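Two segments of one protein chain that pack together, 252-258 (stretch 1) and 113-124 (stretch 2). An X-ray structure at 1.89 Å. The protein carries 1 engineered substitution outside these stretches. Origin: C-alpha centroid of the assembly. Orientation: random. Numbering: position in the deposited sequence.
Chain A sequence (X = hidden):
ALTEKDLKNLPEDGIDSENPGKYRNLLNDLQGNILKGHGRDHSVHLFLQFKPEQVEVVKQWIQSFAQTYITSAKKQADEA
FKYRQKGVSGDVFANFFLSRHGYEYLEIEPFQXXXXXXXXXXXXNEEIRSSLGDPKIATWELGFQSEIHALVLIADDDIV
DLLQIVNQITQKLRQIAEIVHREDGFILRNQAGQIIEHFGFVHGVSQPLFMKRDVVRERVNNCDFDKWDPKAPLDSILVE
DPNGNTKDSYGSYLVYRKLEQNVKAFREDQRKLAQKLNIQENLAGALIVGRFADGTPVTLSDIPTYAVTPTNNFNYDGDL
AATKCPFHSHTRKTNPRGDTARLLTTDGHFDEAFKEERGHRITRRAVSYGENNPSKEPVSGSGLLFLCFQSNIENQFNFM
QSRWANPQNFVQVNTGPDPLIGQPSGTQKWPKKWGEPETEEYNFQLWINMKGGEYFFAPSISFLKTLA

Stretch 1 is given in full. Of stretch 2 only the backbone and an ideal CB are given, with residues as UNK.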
ATOM      1  N   SER A 252     -28.850  15.580  23.303  1.00 16.16           N
ATOM      2  CA  SER A 252     -28.068  16.720  22.857  1.00 15.34           C
ATOM      3  C   SER A 252     -28.637  17.236  21.569  1.00 15.14           C
ATOM      4  O   SER A 252     -29.314  16.513  20.841  1.00 15.67           O
ATOM      5  CB  SER A 252     -26.582  16.332  22.682  1.00 14.78           C
ATOM      6  OG  SER A 252     -25.787  17.490  22.373  1.00 14.29           O
ATOM      7  N   TYR A 253     -28.391  18.519  21.289  1.00 15.08           N
ATOM      8  CA  TYR A 253     -28.849  19.145  20.064  1.00 15.31           C
ATOM      9  C   TYR A 253     -27.782  19.082  18.980  1.00 15.06           C
ATOM     10  O   TYR A 253     -26.627  19.411  19.218  1.00 14.47           O
ATOM     11  CB  TYR A 253     -29.230  20.606  20.311  1.00 15.50           C
ATOM     12  CG  TYR A 253     -30.457  20.775  21.161  1.00 16.82           C
ATOM     13  CD1 TYR A 253     -31.737  20.588  20.602  1.00 17.32           C
ATOM     14  CD2 TYR A 253     -30.370  21.089  22.509  1.00 17.33           C
ATOM     15  CE1 TYR A 253     -32.869  20.698  21.386  1.00 18.68           C
ATOM     16  CE2 TYR A 253     -31.505  21.279  23.291  1.00 18.45           C
ATOM     17  CZ  TYR A 253     -32.760  21.085  22.714  1.00 19.11           C
ATOM     18  OH  TYR A 253     -33.888  21.240  23.495  1.00 21.59           O
ATOM     19  N   LEU A 254     -28.206  18.638  17.803  1.00 15.42           N
ATOM     20  CA  LEU A 254     -27.372  18.481  16.651  1.00 15.33           C
ATOM     21  C   LEU A 254     -27.621  19.597  15.642  1.00 15.92           C
ATOM     22  O   LEU A 254     -28.772  19.861  15.259  1.00 16.96           O
ATOM     23  CB  LEU A 254     -27.631  17.135  15.981  1.00 15.18           C
ATOM     24  CG  LEU A 254     -26.926  16.880  14.646  1.00 16.13           C
ATOM     25  CD1 LEU A 254     -25.430  16.801  14.763  1.00 16.35           C
ATOM     26  CD2 LEU A 254     -27.474  15.623  13.966  1.00 16.04           C
ATOM     27  N   VAL A 255     -26.556  20.211  15.168  1.00 15.56           N
ATOM     28  CA  VAL A 255     -26.590  21.101  14.007  1.00 15.27           C
ATOM     29  C   VAL A 255     -25.968  20.296  12.864  1.00 14.81           C
ATOM     30  O   VAL A 255     -24.853  19.786  13.015  1.00 14.85           O
ATOM     31  CB  VAL A 255     -25.732  22.350  14.262  1.00 15.39           C
ATOM     32  CG1 VAL A 255     -25.507  23.146  12.955  1.00 15.94           C
ATOM     33  CG2 VAL A 255     -26.348  23.233  15.321  1.00 16.04           C
ATOM     34  N   TYR A 256     -26.675  20.168  11.752  1.00 15.21           N
ATOM     35  CA  TYR A 256     -26.181  19.492  10.536  1.00 15.53           C
ATOM     36  C   TYR A 256     -26.225  20.494   9.394  1.00 15.82           C
ATOM     37  O   TYR A 256     -27.283  21.069   9.139  1.00 16.57           O
ATOM     38  CB  TYR A 256     -27.060  18.268  10.207  1.00 15.83           C
ATOM     39  CG  TYR A 256     -26.507  17.362   9.135  1.00 15.79           C
ATOM     40  CD1 TYR A 256     -26.328  17.810   7.793  1.00 15.90           C
ATOM     41  CD2 TYR A 256     -26.153  16.086   9.421  1.00 15.67           C
ATOM     42  CE1 TYR A 256     -25.787  16.982   6.837  1.00 16.13           C
ATOM     43  CE2 TYR A 256     -25.653  15.231   8.449  1.00 16.33           C
ATOM     44  CZ  TYR A 256     -25.447  15.681   7.174  1.00 16.30           C
ATOM     45  OH  TYR A 256     -24.949  14.831   6.234  1.00 17.28           O
ATOM     46  N   ARG A 257     -25.078  20.713   8.737  1.00 16.02           N
ATOM     47  CA  ARG A 257     -24.959  21.640   7.613  1.00 16.58           C
ATOM     48  C   ARG A 257     -24.059  21.053   6.568  1.00 16.66           C
ATOM     49  O   ARG A 257     -22.933  20.623   6.894  1.00 16.12           O
ATOM     50  CB  ARG A 257     -24.415  22.988   8.071  1.00 17.06           C
ATOM     51  CG  ARG A 257     -25.401  23.764   8.973  1.00 17.65           C
ATOM     52  CD  ARG A 257     -24.762  24.908   9.730  1.00 17.53           C
ATOM     53  NE  ARG A 257     -24.299  26.032   8.921  1.00 17.85           N
ATOM     54  CZ  ARG A 257     -25.077  26.987   8.402  1.00 18.82           C
ATOM     55  NH1 ARG A 257     -26.409  26.958   8.491  1.00 19.26           N
ATOM     56  NH2 ARG A 257     -24.509  27.980   7.745  1.00 18.76           N
ATOM     57  N   LYS A 258     -24.551  21.003   5.315  1.00 15.92           N
ATOM     58  CA  LYS A 258     -23.731  20.541   4.216  1.00 15.90           C
ATOM     59  C   LYS A 258     -22.976  21.739   3.622  1.00 16.59           C
ATOM     60  O   LYS A 258     -23.611  22.674   3.124  1.00 17.32           O
ATOM     61  CB  LYS A 258     -24.561  19.848   3.167  1.00 16.32           C
ATOM     62  CG  LYS A 258     -23.740  19.350   1.989  1.00 16.86           C
ATOM     63  CD  LYS A 258     -24.568  18.481   1.026  1.00 17.56           C
ATOM     64  CE  LYS A 258     -23.692  17.849  -0.057  1.00 17.85           C
ATOM     65  NZ  LYS A 258     -24.411  16.916  -0.962  1.00 18.71           N
ATOM     66  N   UNK A 113     -41.976  18.901  23.577  1.00 24.24           N
ATOM     67  CA  UNK A 113     -40.964  18.946  22.525  1.00 22.83           C
ATOM     68  C   UNK A 113     -39.750  19.653  23.131  1.00 22.72           C
ATOM     69  O   UNK A 113     -39.901  20.623  23.841  1.00 22.41           O
ATOM     70  CB  UNK A 113     -41.472  19.659  21.270  1.00 22.83           C
ATOM     71  N   UNK A 114     -38.538  19.161  22.847  1.00 22.86           N
ATOM     72  CA  UNK A 114     -37.355  19.868  23.327  1.00 22.49           C
ATOM     73  C   UNK A 114     -37.443  21.377  23.135  1.00 22.68           C
ATOM     74  O   UNK A 114     -37.883  21.853  22.068  1.00 22.54           O
ATOM     75  CB  UNK A 114     -36.111  19.336  22.613  1.00 22.49           C
ATOM     76  N   UNK A 115     -37.011  22.110  24.162  1.00 22.32           N
ATOM     77  CA  UNK A 115     -37.260  23.528  24.256  1.00 22.69           C
ATOM     78  C   UNK A 115     -36.352  24.490  23.519  1.00 21.79           C
ATOM     79  O   UNK A 115     -36.688  25.669  23.418  1.00 21.60           O
ATOM     80  CB  UNK A 115     -37.228  23.906  25.738  1.00 22.69           C
ATOM     81  N   UNK A 116     -35.234  24.030  22.981  1.00 20.75           N
ATOM     82  CA  UNK A 116     -34.259  24.945  22.339  1.00 20.66           C
ATOM     83  C   UNK A 116     -34.909  25.744  21.233  1.00 21.78           C
ATOM     84  O   UNK A 116     -35.585  25.177  20.360  1.00 22.31           O
ATOM     85  CB  UNK A 116     -33.069  24.165  21.775  1.00 20.66           C
ATOM     86  N   UNK A 117     -34.751  27.076  21.236  1.00 22.48           N
ATOM     87  CA  UNK A 117     -35.527  27.903  20.273  1.00 24.07           C
ATOM     88  C   UNK A 117     -35.122  27.707  18.804  1.00 22.31           C
ATOM     89  O   UNK A 117     -35.998  27.547  17.938  1.00 21.57           O
ATOM     90  CB  UNK A 117     -35.368  29.382  20.630  1.00 24.07           C
ATOM     91  N   UNK A 118     -33.811  27.707  18.493  1.00 20.95           N
ATOM     92  CA  UNK A 118     -33.457  27.463  17.103  1.00 20.50           C
ATOM     93  C   UNK A 118     -33.963  26.087  16.650  1.00 20.14           C
ATOM     94  O   UNK A 118     -34.463  25.952  15.525  1.00 20.30           O
ATOM     95  CB  UNK A 118     -31.942  27.564  16.915  1.00 20.50           C
ATOM     96  N   UNK A 119     -33.812  25.088  17.500  1.00 19.47           N
ATOM     97  CA  UNK A 119     -34.287  23.719  17.166  1.00 19.61           C
ATOM     98  C   UNK A 119     -35.776  23.757  16.802  1.00 20.65           C
ATOM     99  O   UNK A 119     -36.172  23.198  15.781  1.00 20.52           O
ATOM    100  CB  UNK A 119     -34.056  22.761  18.336  1.00 19.61           C
ATOM    101  N   UNK A 120     -36.570  24.478  17.593  1.00 22.29           N
ATOM    102  CA  UNK A 120     -38.018  24.612  17.297  1.00 24.48           C
ATOM    103  C   UNK A 120     -38.325  25.399  16.038  1.00 24.84           C
ATOM    104  O   UNK A 120     -39.236  25.061  15.271  1.00 25.79           O
ATOM    105  CB  UNK A 120     -38.726  25.286  18.474  1.00 24.48           C
ATOM    106  N   UNK A 121     -37.540  26.410  15.780  1.00 24.80           N
ATOM    107  CA  UNK A 121     -37.755  27.226  14.600  1.00 26.10           C
ATOM    108  C   UNK A 121     -37.413  26.455  13.316  1.00 24.36           C
ATOM    109  O   UNK A 121     -38.058  26.637  12.298  1.00 22.95           O
ATOM    110  CB  UNK A 121     -36.920  28.505  14.690  1.00 26.10           C
ATOM    111  N   UNK A 122     -36.354  25.653  13.355  1.00 22.88           N
ATOM    112  CA  UNK A 122     -35.862  24.971  12.162  1.00 22.47           C
ATOM    113  C   UNK A 122     -34.867  25.838  11.386  1.00 22.24           C
ATOM    114  O   UNK A 122     -34.926  27.059  11.427  1.00 22.21           O
ATOM    115  CB  UNK A 122     -37.034  24.583  11.258  1.00 22.47           C
ATOM    116  N   UNK A 123     -33.954  25.186  10.671  1.00 21.07           N
ATOM    117  CA  UNK A 123     -32.895  25.911   9.923  1.00 21.46           C
ATOM    118  C   UNK A 123     -33.429  26.629   8.679  1.00 21.50           C
ATOM    119  O   UNK A 123     -32.758  27.475   8.128  1.00 22.98           O
ATOM    120  CB  UNK A 123     -31.794  24.936   9.503  1.00 21.46           C
ATOM    121  N   UNK A 124     -34.620  26.260   8.216  1.00 23.20           N
ATOM    122  CA  UNK A 124     -35.267  26.981   7.115  1.00 24.25           C
ATOM    123  C   UNK A 124     -35.957  28.274   7.569  1.00 25.37           C
ATOM    124  O   UNK A 124     -36.311  29.112   6.703  1.00 24.56           O
ATOM    125  CB  UNK A 124     -36.291  26.069   6.436  1.00 24.25           C
TER

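Stretch 1 is a strand that extends one large group toward its partner: the Y253 ring, with its hydroxyl leading. Around it and, farther along, R257, stretch 2 must fit.

Position 113 has nothing of stretch 1 within 5.5 Å of its ideal CB, so the contact sets no demand and many residues would serve. It is I113, whose carbonyl O accepts a hydrogen bond from the side chain of a later residue, 120.

At position 114 the CB points toward stretch 1 and lies tight against Y253 OH. A small or compact side chain is favored, and a phi of -44° is within reach of proline. The residue is P114; its CB sits 3.2 Å from Y253 OH and 3.8 Å from Y253 CE1.

Position 115 directs its CB sideways, with room for it, and its phi/psi of -83/-11 suit almost any residue. Glycine is therefore allowed here rather than required. G115 brings its N to 3.3 Å from Y253 OH, but the angle is too poor for a hydrogen bond.

Position 116 faces the tyrosine directly. Its backbone N donates to Y253 OH (3.1 Å, 156°), a bond any residue but proline could make, while its CB presses on the ring face. The helix begins at the next residue, so a short side chain able to accept from an exposed backbone NH would suit: Asp, Asn, Ser or Thr. D116 is the choice. Its CB lies 3.5 Å from the Y253 ring centroid, a CH-pi contact over the face, and its OD1 caps the helix by accepting from the backbone N of 119, 2.9 Å from D116 OD1.

Positions 117 and 118 turn out of reach. The first turn of a helix tolerates proline, since its early NH groups lack helical acceptors; the residues are K117 and P118.

Position 119 points its CB toward Y253, 3.9 Å from CE1 for the ideal atom. An apolar side chain, aliphatic or aromatic, would cover this carbon. F119 does so: Y253 CE1 lies over one face of its ring, 3.7 Å from F119 CG, with the two ring planes oblique at 56°.

Positions 120 and 121 are again out of reach, and the contact with stretch 1 sets no demand on either. R120 reaches back along its own stretch, NE donating to P114 O at 3.0 Å and NH2 to I113 O at 2.7 Å; M121 makes no contact with the strand.

Position 122 follows the helix, with a phi of 88° and psi of 152°. A CB would be jammed against the preceding carbonyl O, so glycine is called for, and it is G122.

Position 123 points toward stretch 1, but nothing there lies within 5.5 Å of its ideal CB; V255, the Y256 carbonyl and the R257 guanidinium lie beyond. A long chain would suit, Met or a polar one able to meet R257. M123 spans the gap: its CE lies 4.1 Å from V255 CG1 and 3.5 Å from Y256 O, while its SD accepts a weak hydrogen bond from R257 NH1 at 3.6 Å.

Position 124 is out of reach, so stretch 1 excludes no type; it is K124.

Stretch 2, residues 113-124: IPGDKPFRMGMK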
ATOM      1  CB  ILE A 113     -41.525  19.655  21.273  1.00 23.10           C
ATOM      2  CG1 ILE A 113     -42.677  18.786  20.694  1.00 23.99           C
ATOM      3  CG2 ILE A 113     -40.441  19.952  20.228  1.00 22.12           C
ATOM      4  CD1 ILE A 113     -43.367  19.369  19.486  1.00 24.31           C
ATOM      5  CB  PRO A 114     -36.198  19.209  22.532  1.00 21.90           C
ATOM      6  CG  PRO A 114     -36.698  17.794  22.317  1.00 22.01           C
ATOM      7  CD  PRO A 114     -38.176  17.967  22.052  1.00 22.64           C
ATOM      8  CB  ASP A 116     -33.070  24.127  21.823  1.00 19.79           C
ATOM      9  CG  ASP A 116     -32.031  24.969  21.120  1.00 19.28           C
ATOM     10  OD1 ASP A 116     -32.164  25.179  19.904  1.00 18.64           O
ATOM     11  OD2 ASP A 116     -31.106  25.434  21.806  1.00 18.67           O
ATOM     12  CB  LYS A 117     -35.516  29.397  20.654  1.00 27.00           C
ATOM     13  CG  LYS A 117     -36.290  29.758  21.896  1.00 31.95           C
ATOM     14  CD  LYS A 117     -36.200  31.272  22.131  1.00 37.28           C
ATOM     15  CE  LYS A 117     -37.206  31.773  23.152  1.00 41.82           C
ATOM     16  NZ  LYS A 117     -37.330  30.849  24.312  1.00 45.83           N
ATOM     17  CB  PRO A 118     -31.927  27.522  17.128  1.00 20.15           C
ATOM     18  CG  PRO A 118     -31.651  28.540  18.217  1.00 20.88           C
ATOM     19  CD  PRO A 118     -32.687  28.274  19.256  1.00 21.04           C
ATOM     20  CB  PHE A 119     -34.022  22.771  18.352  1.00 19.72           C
ATOM     21  CG  PHE A 119     -34.845  21.520  18.319  1.00 19.94           C
ATOM     22  CD1 PHE A 119     -34.477  20.476  17.521  1.00 19.65           C
ATOM     23  CD2 PHE A 119     -36.022  21.431  19.045  1.00 20.60           C
ATOM     24  CE1 PHE A 119     -35.233  19.300  17.499  1.00 19.94           C
ATOM     25  CE2 PHE A 119     -36.778  20.267  19.042  1.00 21.13           C
ATOM     26  CZ  PHE A 119     -36.400  19.207  18.251  1.00 20.58           C
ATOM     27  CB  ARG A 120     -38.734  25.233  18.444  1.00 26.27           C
ATOM     28  CG  ARG A 120     -38.781  24.313  19.639  1.00 27.73           C
ATOM     29  CD  ARG A 120     -39.673  24.918  20.682  1.00 31.06           C
ATOM     30  NE  ARG A 120     -39.985  23.927  21.665  1.00 33.58           N
ATOM     31  CZ  ARG A 120     -40.983  23.990  22.501  1.00 33.22           C
ATOM     32  NH1 ARG A 120     -41.768  25.033  22.523  1.00 36.09           N
ATOM     33  NH2 ARG A 120     -41.131  23.017  23.353  1.00 32.39           N
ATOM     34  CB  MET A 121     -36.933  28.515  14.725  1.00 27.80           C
ATOM     35  CG  MET A 121     -37.492  29.433  15.808  1.00 31.11           C
ATOM     36  SD  MET A 121     -36.308  30.669  16.333  1.00 34.07           S
ATOM     37  CE  MET A 121     -36.632  31.982  15.111  1.00 34.66           C
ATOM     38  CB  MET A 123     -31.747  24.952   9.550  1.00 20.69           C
ATOM     39  CG  MET A 123     -30.439  25.665   9.225  1.00 20.40           C
ATOM     40  SD  MET A 123     -29.076  24.551   8.965  1.00 19.36           S
ATOM     41  CE  MET A 123     -28.789  23.909  10.638  1.00 19.21           C
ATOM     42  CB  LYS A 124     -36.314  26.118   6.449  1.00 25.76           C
ATOM     43  CG  LYS A 124     -35.773  24.935   5.684  1.00 25.75           C
ATOM     44  CD  LYS A 124     -36.948  24.188   5.039  1.00 28.15           C
ATOM     45  CE  LYS A 124     -36.487  23.022   4.217  1.00 28.17           C
ATOM     46  NZ  LYS A 124     -36.121  21.847   5.047  1.00 28.29           N
TER
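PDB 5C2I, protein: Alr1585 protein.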